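Local coordinates for Mgp-operon protein 3 (PDB 6RJ1) that is a membrane-bound surface protein of the human pathogen Mycoplasma pneumoniae that probably takes part in adhesion to host cells, possibly through sugars on their surface, at residues V139-Q144 with S156-L161; G463-M468 with W479-D484; T581-D586 with V595-G600; K886-I891 with I922-D927. All coordinates share one frame; numbering follows the deposited sequence.

Overall arrangement
The four contacts follow one another along the chain without overlap. Contacts 1 and 2 are the closest pair, with centres 26 Å apart and nearest atoms about 12 Å apart. They are linked through the fold: V139, L157 and L161 of contact 1 pack on W492 of strand 487-492, which lies next to strand 477-482 of contact 2 in one mixed sheet. Contact 3 is a loop pair with its centre 40 Å from that of contact 2. Contact 4 joins two strands of a later antiparallel sheet. Contacts 1 and 4 are the most distant pair, with centres 50 Å apart on opposite sides of the chain's centre.

Contact 1 of 4, residues V139-Q144 with S156-L161; sequences VKQESQ and SLYKTL
V139 packs on the first turn of helix 157-163, and this is the tight, buried part of the contact. CG2 does most of the touching. It stands anti to the backbone N and lies 3.8 Å from L161 CD1, where the two side chains meet tip to tip. The same V139 CG2 is 3.9 Å from Y158 CB and sits at the edge of the tyrosine ring. The loop then passes over one face of that ring. E142 N lies above its centre and Q141 CA above its rim. E142 CG comes 3.5 Å from Y158 CD2 as the two side chains slide past each other. The Y158 hydroxyl bonds to Q67 O.

The other side is polar and more open to solvent. The E142 chain bends at chi2 (-149°) and brings its carboxylate to the start of the helix. OE1 of E142 forms a salt bridge with K159 NZ at 2.8 Å, met on the syn side. OE2 of E142 takes a weak hydrogen bond from S156 OG at 2.9 Å. S156 is the N-cap, and its OG accepts from K159 N at 3.1 Å. The carboxylate charge probably favours this helix end. Beyond it, exposed Q144 touches K159 only loosely.

W492 of strand 487-492 packs against V139, L157 and L161. Backbone bonds to Q79 and A81 hold the loop, and F66 meets the Y158 ring.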
loop_
_atom_site.group_PDB
_atom_site.type_symbol
_atom_site.label_atom_id
_atom_site.label_comp_id
_atom_site.label_asym_id
_atom_site.label_seq_id
_atom_site.Cartn_x
_atom_site.Cartn_y
_atom_site.Cartn_z
ATOM N N VAL A 139 14.715 -14.572 -10.073
ATOM C CA VAL A 139 13.789 -15.700 -10.158
ATOM C C VAL A 139 14.288 -16.633 -11.266
ATOM O O VAL A 139 14.371 -16.232 -12.428
ATOM C CB VAL A 139 12.282 -15.325 -10.228
ATOM C CG1 VAL A 139 11.939 -14.489 -11.459
ATOM C CG2 VAL A 139 11.401 -16.563 -10.134
ATOM N N LYS A 140 14.716 -17.842 -10.879
ATOM C CA LYS A 140 15.326 -18.812 -11.784
ATOM C C LYS A 140 14.313 -19.459 -12.723
ATOM O O LYS A 140 13.296 -19.983 -12.266
ATOM C CB LYS A 140 16.147 -19.848 -10.980
ATOM C CG LYS A 140 16.685 -21.058 -11.750
ATOM C CD LYS A 140 16.115 -22.360 -11.159
ATOM C CE LYS A 140 16.620 -23.622 -11.814
ATOM N NZ LYS A 140 18.002 -23.964 -11.379
ATOM N N GLN A 141 14.604 -19.406 -14.044
ATOM C CA GLN A 141 13.798 -20.027 -15.099
ATOM C C GLN A 141 13.954 -21.524 -14.903
ATOM O O GLN A 141 15.082 -22.021 -14.871
ATOM C CB GLN A 141 14.284 -19.592 -16.485
ATOM C CG GLN A 141 13.152 -19.086 -17.356
ATOM C CD GLN A 141 13.603 -18.744 -18.745
ATOM O OE1 GLN A 141 13.232 -19.413 -19.712
ATOM N NE2 GLN A 141 14.392 -17.679 -18.884
ATOM N N GLU A 142 12.843 -22.229 -14.679
ATOM C CA GLU A 142 12.872 -23.632 -14.302
ATOM C C GLU A 142 13.248 -24.596 -15.447
ATOM O O GLU A 142 14.424 -24.627 -15.797
ATOM C CB GLU A 142 11.575 -24.026 -13.594
ATOM C CG GLU A 142 11.459 -23.272 -12.281
ATOM C CD GLU A 142 10.723 -23.964 -11.157
ATOM O OE1 GLU A 142 9.594 -24.451 -11.391
ATOM O OE2 GLU A 142 11.267 -23.990 -10.031
ATOM N N SER A 143 12.282 -25.387 -15.987
ATOM C CA SER A 143 12.356 -26.452 -17.016
ATOM C C SER A 143 11.619 -27.667 -16.437
ATOM O O SER A 143 11.272 -28.594 -17.172
ATOM C CB SER A 143 13.796 -26.857 -17.344
ATOM O OG SER A 143 14.459 -25.923 -18.181
ATOM N N GLN A 144 11.382 -27.633 -15.101
ATOM C CA GLN A 144 10.722 -28.655 -14.277
ATOM C C GLN A 144 9.186 -28.609 -14.427
ATOM O O GLN A 144 8.464 -28.309 -13.468
ATOM C CB GLN A 144 11.157 -28.510 -12.799
ATOM C CG GLN A 144 12.651 -28.738 -12.555
ATOM C CD GLN A 144 13.271 -27.660 -11.695
ATOM O OE1 GLN A 144 13.506 -26.527 -12.135
ATOM N NE2 GLN A 144 13.568 -27.999 -10.451
ATOM N N SER A 156 8.558 -23.150 -5.364
ATOM C CA SER A 156 8.961 -22.404 -6.553
ATOM C C SER A 156 8.225 -21.084 -6.744
ATOM O O SER A 156 7.033 -21.074 -7.071
ATOM C CB SER A 156 8.822 -23.277 -7.797
ATOM O OG SER A 156 9.030 -22.540 -8.990
ATOM N N LEU A 157 8.962 -19.972 -6.604
ATOM C CA LEU A 157 8.448 -18.629 -6.842
ATOM C C LEU A 157 8.128 -18.475 -8.334
ATOM O O LEU A 157 7.122 -17.859 -8.682
ATOM C CB LEU A 157 9.467 -17.582 -6.372
ATOM C CG LEU A 157 9.180 -16.090 -6.636
ATOM C CD1 LEU A 157 7.830 -15.638 -6.064
ATOM C CD2 LEU A 157 10.271 -15.245 -6.058
ATOM N N TYR A 158 8.949 -19.091 -9.203
ATOM C CA TYR A 158 8.749 -19.091 -10.651
ATOM C C TYR A 158 7.350 -19.617 -11.025
ATOM O O TYR A 158 6.658 -18.998 -11.839
ATOM C CB TYR A 158 9.852 -19.891 -11.366
ATOM C CG TYR A 158 9.677 -19.886 -12.867
ATOM C CD1 TYR A 158 10.030 -18.774 -13.624
ATOM C CD2 TYR A 158 9.089 -20.962 -13.524
ATOM C CE1 TYR A 158 9.824 -18.742 -15.002
ATOM C CE2 TYR A 158 8.886 -20.943 -14.901
ATOM C CZ TYR A 158 9.236 -19.821 -15.631
ATOM O OH TYR A 158 9.018 -19.771 -16.978
ATOM N N LYS A 159 6.936 -20.739 -10.409
ATOM C CA LYS A 159 5.634 -21.356 -10.647
ATOM C C LYS A 159 4.491 -20.418 -10.277
ATOM O O LYS A 159 3.516 -20.338 -11.026
ATOM C CB LYS A 159 5.519 -22.709 -9.927
ATOM C CG LYS A 159 6.307 -23.816 -10.608
ATOM C CD LYS A 159 5.930 -25.189 -10.086
ATOM C CE LYS A 159 6.766 -26.284 -10.709
ATOM N NZ LYS A 159 8.087 -26.421 -10.038
ATOM N N THR A 160 4.640 -19.667 -9.160
ATOM C CA THR A 160 3.656 -18.682 -8.683
ATOM C C THR A 160 3.515 -17.548 -9.690
ATOM O O THR A 160 2.392 -17.154 -10.003
ATOM C CB THR A 160 4.069 -18.098 -7.310
ATOM O OG1 THR A 160 4.369 -19.148 -6.396
ATOM C CG2 THR A 160 3.000 -17.163 -6.711
ATOM N N LEU A 161 4.657 -17.019 -10.180
ATOM C CA LEU A 161 4.703 -15.903 -11.113
ATOM C C LEU A 161 4.101 -16.222 -12.472
ATOM O O LEU A 161 3.532 -15.335 -13.112
ATOM C CB LEU A 161 6.127 -15.358 -11.238
ATOM C CG LEU A 161 6.741 -14.783 -9.950
ATOM C CD1 LEU A 161 8.220 -14.542 -10.114
ATOM C CD2 LEU A 161 6.015 -13.515 -9.479
#

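Contact 2 of 4, residues G463-M468 with W479-D484; sequences GQIVVM and WVVGED
The indole of W479 is met across the strands by V467 CG1, which approaches obliquely and lies 4.1 Å from W479 CE3. The ring of W477 meets the indole with the planes about 85° apart. W479 NE1 bonds to A135 O. The amide of Q464 crosses V480 obliquely, with Q464 OE1 3.6 Å from V480 CG1. This oxygen also has a weak bond from R708.

The two strands, 464-468 and 477-482, form an antiparallel beta hairpin in a mixed sheet. The axes of 464-468 and 479-482 come within 4.6 Å, at 157° between directions. I465 and V481 are a hydrogen-bonded pair. I465 N reaches V481 O at 2.8 Å, and V481 N reaches I465 O at 2.8 Å. V467 and W479 form the next such pair, in which V467 N lies above the plane of the W479 carbonyl. At the far end E483 N bonds to G463 O at 2.8 Å.

I465, V467, V481 and W479 share one face. There I465 CB touches V481 CG2 at 3.8 Å, and I465 and V467 reach V115 of strand 114-121. Q464, V466 and V480 lie on the other face. Helix 701-712 packs on it, with L704 against V466 and V480. E483 OE1 forms a salt bridge with K52, and OE2 a hydrogen bond with the Y460 hydroxyl.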
loop_
_atom_site.group_PDB
_atom_site.type_symbol
_atom_site.label_atom_id
_atom_site.label_comp_id
_atom_site.label_asym_id
_atom_site.label_seq_id
_atom_site.Cartn_x
_atom_site.Cartn_y
_atom_site.Cartn_z
ATOM N N GLY A 463 26.034 3.960 4.212
ATOM C CA GLY A 463 26.510 3.347 2.971
ATOM C C GLY A 463 25.526 2.431 2.272
ATOM O O GLY A 463 25.850 1.852 1.230
ATOM N N GLN A 464 24.323 2.293 2.840
ATOM C CA GLN A 464 23.269 1.448 2.283
ATOM C C GLN A 464 22.102 2.305 1.846
ATOM O O GLN A 464 21.686 3.211 2.574
ATOM C CB GLN A 464 22.792 0.383 3.290
ATOM C CG GLN A 464 23.898 -0.523 3.796
ATOM C CD GLN A 464 23.443 -1.944 3.829
ATOM O OE1 GLN A 464 23.450 -2.638 2.809
ATOM N NE2 GLN A 464 23.039 -2.408 5.005
ATOM N N ILE A 465 21.575 2.014 0.658
ATOM C CA ILE A 465 20.426 2.718 0.110
ATOM C C ILE A 465 19.280 1.737 0.015
ATOM O O ILE A 465 19.444 0.640 -0.523
ATOM C CB ILE A 465 20.741 3.419 -1.241
ATOM C CG1 ILE A 465 21.890 4.446 -1.095
ATOM C CG2 ILE A 465 19.496 4.090 -1.813
ATOM C CD1 ILE A 465 23.180 4.014 -1.652
ATOM N N VAL A 466 18.133 2.122 0.573
ATOM C CA VAL A 466 16.913 1.328 0.554
ATOM C C VAL A 466 15.922 2.019 -0.372
ATOM O O VAL A 466 15.713 3.220 -0.248
ATOM C CB VAL A 466 16.326 1.069 1.973
ATOM C CG1 VAL A 466 15.159 0.080 1.920
ATOM C CG2 VAL A 466 17.404 0.567 2.936
ATOM N N VAL A 467 15.353 1.273 -1.325
ATOM C CA VAL A 467 14.367 1.785 -2.288
ATOM C C VAL A 467 13.108 0.947 -2.167
ATOM O O VAL A 467 13.202 -0.274 -2.134
ATOM C CB VAL A 467 14.908 1.841 -3.749
ATOM C CG1 VAL A 467 13.836 2.315 -4.733
ATOM C CG2 VAL A 467 16.154 2.722 -3.846
ATOM N N MET A 468 11.945 1.599 -2.048
ATOM C CA MET A 468 10.638 0.940 -1.933
ATOM C C MET A 468 9.629 1.557 -2.912
ATOM O O MET A 468 9.878 2.638 -3.467
ATOM C CB MET A 468 10.121 0.966 -0.487
ATOM C CG MET A 468 10.867 0.029 0.432
ATOM S SD MET A 468 10.202 0.018 2.115
ATOM C CE MET A 468 11.316 -1.140 2.904
ATOM N N TRP A 479 14.597 -2.624 -2.670
ATOM C CA TRP A 479 16.050 -2.645 -2.791
ATOM C C TRP A 479 16.785 -2.313 -1.514
ATOM O O TRP A 479 16.320 -1.497 -0.731
ATOM C CB TRP A 479 16.504 -1.673 -3.885
ATOM C CG TRP A 479 16.394 -2.237 -5.260
ATOM C CD1 TRP A 479 17.347 -2.936 -5.938
ATOM C CD2 TRP A 479 15.258 -2.155 -6.131
ATOM N NE1 TRP A 479 16.874 -3.303 -7.178
ATOM C CE2 TRP A 479 15.602 -2.813 -7.334
ATOM C CE3 TRP A 479 13.980 -1.582 -6.014
ATOM C CZ2 TRP A 479 14.713 -2.919 -8.408
ATOM C CZ3 TRP A 479 13.103 -1.686 -7.082
ATOM C CH2 TRP A 479 13.470 -2.347 -8.260
ATOM N N VAL A 480 17.932 -2.958 -1.318
ATOM C CA VAL A 480 18.930 -2.710 -0.282
ATOM C C VAL A 480 20.246 -2.809 -1.082
ATOM O O VAL A 480 20.681 -3.911 -1.452
ATOM C CB VAL A 480 18.904 -3.656 0.953
ATOM C CG1 VAL A 480 20.073 -3.343 1.890
ATOM C CG2 VAL A 480 17.586 -3.562 1.706
ATOM N N VAL A 481 20.798 -1.651 -1.452
ATOM C CA VAL A 481 22.006 -1.583 -2.278
ATOM C C VAL A 481 23.138 -0.872 -1.559
ATOM O O VAL A 481 22.895 -0.018 -0.708
ATOM C CB VAL A 481 21.739 -0.967 -3.688
ATOM C CG1 VAL A 481 20.871 -1.878 -4.540
ATOM C CG2 VAL A 481 21.116 0.423 -3.592
ATOM N N GLY A 482 24.364 -1.232 -1.912
ATOM C CA GLY A 482 25.555 -0.591 -1.374
ATOM C C GLY A 482 25.880 0.629 -2.209
ATOM O O GLY A 482 25.671 0.627 -3.430
ATOM N N GLU A 483 26.371 1.686 -1.557
ATOM C CA GLU A 483 26.774 2.931 -2.214
ATOM C C GLU A 483 27.933 2.630 -3.187
ATOM O O GLU A 483 27.946 3.120 -4.315
ATOM C CB GLU A 483 27.210 3.938 -1.143
ATOM C CG GLU A 483 27.207 5.383 -1.599
ATOM C CD GLU A 483 27.689 6.389 -0.570
ATOM O OE1 GLU A 483 27.858 7.572 -0.946
ATOM O OE2 GLU A 483 27.903 6.004 0.604
ATOM N N ASP A 484 28.862 1.769 -2.746
ATOM C CA ASP A 484 30.045 1.304 -3.460
ATOM C C ASP A 484 29.730 0.433 -4.691
ATOM O O ASP A 484 30.567 0.365 -5.597
ATOM C CB ASP A 484 30.942 0.517 -2.486
ATOM C CG ASP A 484 30.214 -0.611 -1.760
ATOM O OD1 ASP A 484 29.304 -0.309 -0.946
ATOM O OD2 ASP A 484 30.548 -1.794 -2.008
#

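Contact 3 of 4, residues T581-D586 with V595-G600; sequences TTAGLD and VENTAG
N597 begins an Asx turn in the loop after helix 591-595, and the oxygen that closes the turn also binds the 581-586 loop. N597 OD1 accepts from A599 N, two residues on, at 3.1 Å. Across the contact it also accepts from G584 N at 2.8 Å, in a nearly straight bond (171° at the hydrogen). The two N-H groups come from opposite faces of the amide plane, and both stand well above it. OD1 is thus gripped from two sides. Chi1 of -174° places N597 CG anti to the backbone N. N597 ND2 bonds to S622, so both ends of the amide are held.

The remaining touches are small. A583 CB lies 3.8 Å from N597 CB. The methyl of A599 sits beside the 582-584 backbone, with A599 CB 3.4 Å from T582 O and 3.5 Å from G584 N. T581 CG2 comes 3.5 Å from G600 O. G600 has a positive phi (83°), which favours glycine.

R689 ties the loops together by bonding to both T581 O and N597 O. W579 donates to G600 O, and T690 bonds to T581 OG1. The pair of loops lies between strand 575-577 and strand 609-611 in the chain, with F508 of helix 503-511 packed on T581.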
loop_
_atom_site.group_PDB
_atom_site.type_symbol
_atom_site.label_atom_id
_atom_site.label_comp_id
_atom_site.label_asym_id
_atom_site.label_seq_id
_atom_site.Cartn_x
_atom_site.Cartn_y
_atom_site.Cartn_z
ATOM N N THR A 581 -12.172 -12.296 8.089
ATOM C CA THR A 581 -11.433 -12.841 9.233
ATOM C C THR A 581 -11.698 -12.061 10.519
ATOM O O THR A 581 -10.865 -12.073 11.426
ATOM C CB THR A 581 -9.946 -12.927 8.931
ATOM O OG1 THR A 581 -9.446 -11.620 8.652
ATOM C CG2 THR A 581 -9.632 -13.899 7.819
ATOM N N THR A 582 -12.859 -11.398 10.603
ATOM C CA THR A 582 -13.245 -10.609 11.767
ATOM C C THR A 582 -13.456 -11.516 12.976
ATOM O O THR A 582 -14.101 -12.557 12.855
ATOM C CB THR A 582 -14.469 -9.745 11.427
ATOM O OG1 THR A 582 -14.145 -8.950 10.285
ATOM C CG2 THR A 582 -14.904 -8.846 12.579
ATOM N N ALA A 583 -12.898 -11.120 14.132
ATOM C CA ALA A 583 -13.014 -11.828 15.405
ATOM C C ALA A 583 -14.486 -12.011 15.760
ATOM O O ALA A 583 -15.284 -11.099 15.544
ATOM C CB ALA A 583 -12.317 -11.031 16.496
ATOM N N GLY A 584 -14.824 -13.187 16.285
ATOM C CA GLY A 584 -16.186 -13.542 16.676
ATOM C C GLY A 584 -16.803 -12.627 17.718
ATOM O O GLY A 584 -16.084 -11.941 18.450
ATOM N N LEU A 585 -18.149 -12.608 17.786
ATOM C CA LEU A 585 -18.896 -11.784 18.740
ATOM C C LEU A 585 -18.608 -12.184 20.190
ATOM O O LEU A 585 -18.626 -11.341 21.086
ATOM C CB LEU A 585 -20.404 -11.856 18.460
ATOM C CG LEU A 585 -20.905 -11.091 17.240
ATOM C CD1 LEU A 585 -22.320 -11.496 16.892
ATOM C CD2 LEU A 585 -20.839 -9.590 17.452
ATOM N N ASP A 586 -18.309 -13.467 20.391
ATOM C CA ASP A 586 -18.008 -14.116 21.663
ATOM C C ASP A 586 -16.508 -14.105 22.022
ATOM O O ASP A 586 -16.098 -14.850 22.917
ATOM C CB ASP A 586 -18.533 -15.565 21.621
ATOM C CG ASP A 586 -17.862 -16.436 20.571
ATOM O OD1 ASP A 586 -17.694 -15.966 19.418
ATOM O OD2 ASP A 586 -17.513 -17.582 20.894
ATOM N N VAL A 595 -7.297 -10.250 18.597
ATOM C CA VAL A 595 -6.456 -10.498 17.424
ATOM C C VAL A 595 -6.098 -11.986 17.281
ATOM O O VAL A 595 -5.865 -12.450 16.162
ATOM C CB VAL A 595 -5.214 -9.570 17.329
ATOM C CG1 VAL A 595 -5.641 -8.112 17.209
ATOM C CG2 VAL A 595 -4.254 -9.768 18.504
ATOM N N GLU A 596 -6.083 -12.735 18.398
ATOM C CA GLU A 596 -5.791 -14.166 18.368
ATOM C C GLU A 596 -7.066 -15.013 18.224
ATOM O O GLU A 596 -6.964 -16.238 18.175
ATOM C CB GLU A 596 -4.941 -14.606 19.576
ATOM C CG GLU A 596 -3.521 -14.052 19.566
ATOM C CD GLU A 596 -2.590 -14.552 20.658
ATOM O OE1 GLU A 596 -1.440 -14.919 20.326
ATOM O OE2 GLU A 596 -3.000 -14.567 21.843
ATOM N N ASN A 597 -8.260 -14.372 18.129
ATOM C CA ASN A 597 -9.539 -15.073 17.943
ATOM C C ASN A 597 -9.508 -15.905 16.671
ATOM O O ASN A 597 -9.036 -15.458 15.636
ATOM C CB ASN A 597 -10.725 -14.120 17.957
ATOM C CG ASN A 597 -12.055 -14.825 17.910
ATOM O OD1 ASN A 597 -12.668 -14.948 16.859
ATOM N ND2 ASN A 597 -12.538 -15.297 19.049
ATOM N N THR A 598 -9.970 -17.137 16.778
ATOM C CA THR A 598 -9.927 -18.172 15.745
ATOM C C THR A 598 -10.918 -17.941 14.562
ATOM O O THR A 598 -10.709 -18.537 13.507
ATOM C CB THR A 598 -10.080 -19.504 16.481
ATOM O OG1 THR A 598 -8.784 -20.074 16.602
ATOM C CG2 THR A 598 -11.074 -20.474 15.854
ATOM N N ALA A 599 -11.936 -17.066 14.705
ATOM C CA ALA A 599 -12.921 -16.828 13.641
ATOM C C ALA A 599 -12.304 -16.484 12.286
ATOM O O ALA A 599 -11.688 -15.424 12.122
ATOM C CB ALA A 599 -13.934 -15.772 14.057
ATOM N N GLY A 600 -12.430 -17.430 11.355
ATOM C CA GLY A 600 -11.954 -17.311 9.981
ATOM C C GLY A 600 -10.493 -17.627 9.748
ATOM O O GLY A 600 -9.970 -17.301 8.684
#

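Contact 4 of 4, residues K886-I891 with I922-D927; sequences KGYAVI and IASSQD
Y888 and S924 form the hydrogen-bonded pair of an antiparallel ladder between strands 888-896 and 922-924, part of a curled antiparallel sheet. The axes of 888-891 and 922-924 approach to 4.7 Å, at 159° between directions.

Y888 N to S924 O and S924 N to Y888 O are both 3.0 Å. A889 and A923 are the neighbouring non-hydrogen-bonded pair. Two further backbone bonds, V890 N to I922 O and G887 N to D927 O, are weak. CA-H groups add contacts to carbonyls, such as A923 CA to Y888 O.

The apolar contacts centre on I922. Its CG2 is 3.7 Å from Y888 CE2, at the ring's edge, and 3.8 Å from V890 CG2. V890 and I922 lie side by side and point the same way. Strand 939-945 covers this side, with V942 against Y888 and I922. L929 and I932 of strand 928-933 touch Y888 and V890.

An ST turn starts at S924, the last residue of the strand, with S924 OG accepting from Q926 N at 3.2 Å.

The ring contact is a CH-pi interaction. Y888 CG lies between its backbone N and carbonyl carbon (chi1 54°), and S924 CB sits over the ring face, 3.9 Å from its centroid.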
loop_
_atom_site.group_PDB
_atom_site.type_symbol
_atom_site.label_atom_id
_atom_site.label_comp_id
_atom_site.label_asym_id
_atom_site.label_seq_id
_atom_site.Cartn_x
_atom_site.Cartn_y
_atom_site.Cartn_z
ATOM N N LYS A 886 -5.053 24.044 -9.002
ATOM C CA LYS A 886 -4.339 25.233 -8.580
ATOM C C LYS A 886 -4.465 25.361 -7.076
ATOM O O LYS A 886 -5.556 25.193 -6.521
ATOM C CB LYS A 886 -4.963 26.466 -9.258
ATOM C CG LYS A 886 -3.973 27.569 -9.556
ATOM C CD LYS A 886 -4.257 28.193 -10.913
ATOM C CE LYS A 886 -3.212 27.831 -11.944
ATOM N NZ LYS A 886 -3.142 26.365 -12.205
ATOM N N GLY A 887 -3.355 25.670 -6.429
ATOM C CA GLY A 887 -3.342 25.847 -4.987
ATOM C C GLY A 887 -2.485 24.863 -4.234
ATOM O O GLY A 887 -1.797 24.027 -4.825
ATOM N N TYR A 888 -2.546 24.972 -2.913
ATOM C CA TYR A 888 -1.793 24.161 -1.968
ATOM C C TYR A 888 -2.456 24.229 -0.590
ATOM O O TYR A 888 -3.240 25.136 -0.324
ATOM C CB TYR A 888 -0.327 24.662 -1.880
ATOM C CG TYR A 888 -0.191 26.141 -1.567
ATOM C CD1 TYR A 888 -0.147 27.088 -2.586
ATOM C CD2 TYR A 888 -0.102 26.592 -0.253
ATOM C CE1 TYR A 888 -0.036 28.450 -2.305
ATOM C CE2 TYR A 888 0.004 27.951 0.041
ATOM C CZ TYR A 888 0.046 28.880 -0.987
ATOM O OH TYR A 888 0.143 30.228 -0.685
ATOM N N ALA A 889 -2.098 23.298 0.292
ATOM C CA ALA A 889 -2.570 23.236 1.672
ATOM C C ALA A 889 -1.468 22.609 2.522
ATOM O O ALA A 889 -0.684 21.801 2.016
ATOM C CB ALA A 889 -3.848 22.414 1.753
ATOM N N VAL A 890 -1.366 23.011 3.791
ATOM C CA VAL A 890 -0.342 22.486 4.697
ATOM C C VAL A 890 -0.967 22.002 6.020
ATOM O O VAL A 890 -1.734 22.734 6.660
ATOM C CB VAL A 890 0.845 23.473 4.923
ATOM C CG1 VAL A 890 2.016 22.793 5.626
ATOM C CG2 VAL A 890 1.315 24.098 3.614
ATOM N N ILE A 891 -0.624 20.766 6.418
ATOM C CA ILE A 891 -1.065 20.159 7.675
ATOM C C ILE A 891 0.114 20.091 8.658
ATOM O O ILE A 891 1.226 19.750 8.267
ATOM C CB ILE A 891 -1.748 18.781 7.443
ATOM C CG1 ILE A 891 -3.195 18.972 6.929
ATOM C CG2 ILE A 891 -1.706 17.887 8.703
ATOM C CD1 ILE A 891 -3.905 17.716 6.388
ATOM N N ILE A 922 -1.701 27.724 6.276
ATOM C CA ILE A 922 -1.014 27.939 5.008
ATOM C C ILE A 922 -1.822 27.173 3.971
ATOM O O ILE A 922 -1.734 25.949 3.886
ATOM C CB ILE A 922 0.486 27.536 4.996
ATOM C CG1 ILE A 922 1.282 28.203 6.140
ATOM C CG2 ILE A 922 1.092 27.858 3.625
ATOM C CD1 ILE A 922 2.742 27.696 6.331
ATOM N N ALA A 923 -2.674 27.893 3.246
ATOM C CA ALA A 923 -3.538 27.334 2.213
ATOM C C ALA A 923 -3.874 28.390 1.179
ATOM O O ALA A 923 -3.839 29.588 1.476
ATOM C CB ALA A 923 -4.813 26.782 2.827
ATOM N N SER A 924 -4.168 27.930 -0.046
ATOM C CA SER A 924 -4.560 28.726 -1.203
ATOM C C SER A 924 -5.193 27.809 -2.243
ATOM O O SER A 924 -4.963 26.603 -2.241
ATOM C CB SER A 924 -3.365 29.466 -1.799
ATOM O OG SER A 924 -3.688 30.082 -3.036
ATOM N N SER A 925 -5.996 28.390 -3.124
ATOM C CA SER A 925 -6.672 27.678 -4.199
ATOM C C SER A 925 -6.434 28.436 -5.512
ATOM O O SER A 925 -6.976 28.056 -6.550
ATOM C CB SER A 925 -8.165 27.572 -3.896
ATOM O OG SER A 925 -8.739 28.857 -3.705
ATOM N N GLN A 926 -5.604 29.485 -5.476
ATOM C CA GLN A 926 -5.356 30.282 -6.665
ATOM C C GLN A 926 -3.912 30.250 -7.168
ATOM O O GLN A 926 -3.640 30.826 -8.226
ATOM C CB GLN A 926 -5.821 31.739 -6.430
ATOM C CG GLN A 926 -7.294 32.003 -6.768
ATOM C CD GLN A 926 -8.275 31.319 -5.836
ATOM O OE1 GLN A 926 -8.940 30.341 -6.201
ATOM N NE2 GLN A 926 -8.387 31.817 -4.609
ATOM N N ASP A 927 -2.984 29.590 -6.458
ATOM C CA ASP A 927 -1.601 29.663 -6.923
ATOM C C ASP A 927 -0.827 28.354 -6.973
ATOM O O ASP A 927 -1.169 27.406 -6.276
ATOM C CB ASP A 927 -0.832 30.678 -6.067
ATOM C CG ASP A 927 -1.109 32.132 -6.397
ATOM O OD1 ASP A 927 -1.188 32.467 -7.605
ATOM O OD2 ASP A 927 -1.207 32.942 -5.453
#